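Local coordinates for hypothetical protein (Uncultured marine organism, PDB 2OP5) that is of unknown function but forms a dimer of ferredoxin-like subunits, related to the dimeric alpha/beta-barrel proteins, at residues F68-D71 with G75-K78. Sequence-based numbering, arbitrary orientation.
Sequences FEYD and GYQK
Tyr70, the last residue of its strand, turns one ring face to the first turn of the following helix, where Tyr76 meets it with both backbone and side chain. Tyr76 CA lies over that face, 3.8 Å from the ring centroid and 16° off its normal, a CH-pi contact. The Tyr76 ring adds an offset edge-to-face pair, planes at 79°, in which its CD1 edge comes to 3.5 Å from Tyr70 CE1. With CG anti to the backbone N (chi1 161°), the CD1 edge of Tyr76 is brought over the CE1-CZ side of the Tyr70 ring. No direct hydrogen bond joins the segments; instead one water accepts from Tyr70 OH at 2.6 Å and donates to Tyr76 O at 3.1 Å, bridging phenol and helix backbone. A leucine in place of Tyr70 would probably leave this water without its donor and the Tyr76 edge without an aromatic face to rest on. Packing slackens toward the turn: partly exposed Asp71 brings OD1 only to 4.1 Å from Gly75 CA. The contact forms the tight connection from strand 63-70 to helix 73-86 of the ferredoxin-like fold, seating the start of the helix against the strand end, with Leu48 of strand 48-56 touching Tyr70 and Phe10 of strand 10-17 meeting the Tyr76 ring.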
loop_
_atom_site.group_PDB
_atom_site.type_symbol
_atom_site.label_atom_id
_atom_site.label_comp_id
_atom_site.label_asym_id
_atom_site.label_seq_id
_atom_site.Cartn_x
_atom_site.Cartn_y
_atom_site.Cartn_z
ATOM N N PHE A 68 -3.236 -3.933 3.469
ATOM C CA PHE A 68 -3.592 -5.285 3.890
ATOM C C PHE A 68 -3.356 -6.146 2.671
ATOM O O PHE A 68 -3.886 -5.846 1.585
ATOM C CB PHE A 68 -5.087 -5.443 4.214
ATOM C CG PHE A 68 -5.592 -4.618 5.375
ATOM C CD1 PHE A 68 -5.868 -3.269 5.214
ATOM C CD2 PHE A 68 -5.863 -5.217 6.590
ATOM C CE1 PHE A 68 -6.376 -2.512 6.279
ATOM C CE2 PHE A 68 -6.368 -4.479 7.661
ATOM C CZ PHE A 68 -6.632 -3.121 7.508
ATOM N N GLU A 69 -2.635 -7.244 2.864
ATOM C CA GLU A 69 -2.337 -8.175 1.789
ATOM C C GLU A 69 -2.862 -9.567 2.125
ATOM O O GLU A 69 -2.633 -10.086 3.225
ATOM C CB GLU A 69 -0.838 -8.221 1.556
ATOM C CG GLU A 69 -0.286 -6.867 1.156
ATOM C CD GLU A 69 1.161 -6.926 0.794
ATOM O OE1 GLU A 69 1.604 -7.959 0.265
ATOM O OE2 GLU A 69 1.852 -5.922 1.011
ATOM N N TYR A 70 -3.542 -10.164 1.146
ATOM C CA TYR A 70 -4.157 -11.452 1.316
ATOM C C TYR A 70 -3.707 -12.429 0.261
ATOM O O TYR A 70 -3.386 -12.038 -0.859
ATOM C CB TYR A 70 -5.688 -11.329 1.243
ATOM C CG TYR A 70 -6.293 -10.263 2.144
ATOM C CD1 TYR A 70 -6.441 -8.965 1.693
ATOM C CD2 TYR A 70 -6.716 -10.558 3.444
ATOM C CE1 TYR A 70 -6.983 -7.978 2.495
ATOM C CE2 TYR A 70 -7.280 -9.561 4.275
ATOM C CZ TYR A 70 -7.399 -8.274 3.790
ATOM O OH TYR A 70 -7.959 -7.258 4.552
ATOM N N ASP A 71 -3.719 -13.716 0.638
ATOM C CA ASP A 71 -3.397 -14.814 -0.265
ATOM C C ASP A 71 -4.455 -14.939 -1.379
ATOM O O ASP A 71 -4.176 -15.521 -2.422
ATOM C CB ASP A 71 -3.253 -16.144 0.516
ATOM C CG ASP A 71 -4.538 -16.577 1.231
ATOM O OD1 ASP A 71 -5.618 -15.996 1.017
ATOM O OD2 ASP A 71 -4.482 -17.540 2.007
ATOM N N GLY A 75 -9.929 -14.949 0.992
ATOM C CA GLY A 75 -9.312 -14.665 2.283
ATOM C C GLY A 75 -9.682 -13.280 2.790
ATOM O O GLY A 75 -9.943 -13.091 3.979
ATOM N N TYR A 76 -9.701 -12.306 1.896
ATOM C CA TYR A 76 -10.140 -10.945 2.262
ATOM C C TYR A 76 -11.536 -10.954 2.878
ATOM O O TYR A 76 -11.754 -10.337 3.925
ATOM C CB TYR A 76 -10.105 -10.015 1.046
ATOM C CG TYR A 76 -10.933 -8.754 1.187
ATOM C CD1 TYR A 76 -10.469 -7.683 1.919
ATOM C CD2 TYR A 76 -12.168 -8.634 0.576
ATOM C CE1 TYR A 76 -11.212 -6.536 2.072
ATOM C CE2 TYR A 76 -12.922 -7.471 0.718
ATOM C CZ TYR A 76 -12.425 -6.430 1.470
ATOM O OH TYR A 76 -13.125 -5.256 1.631
ATOM N N GLN A 77 -12.471 -11.652 2.226
ATOM C CA GLN A 77 -13.862 -11.714 2.691
ATOM C C GLN A 77 -14.059 -12.496 3.998
ATOM O O GLN A 77 -14.906 -12.145 4.824
ATOM C CB GLN A 77 -14.784 -12.250 1.599
ATOM C CG GLN A 77 -15.210 -11.199 0.556
ATOM N N LYS A 78 -13.303 -13.571 4.185
ATOM C CA LYS A 78 -13.367 -14.290 5.448
ATOM C C LYS A 78 -12.808 -13.371 6.536
ATOM O O LYS A 78 -13.316 -13.357 7.636
ATOM C CB LYS A 78 -12.598 -15.610 5.400
ATOM C CG LYS A 78 -13.214 -16.638 4.447
ATOM C CD LYS A 78 -12.499 -17.984 4.438
ATOM C CE LYS A 78 -11.022 -17.902 4.047
ATOM N NZ LYS A 78 -10.420 -19.262 3.997
HETATM O O HOH W 1 -10.381 -7.942 5.307
#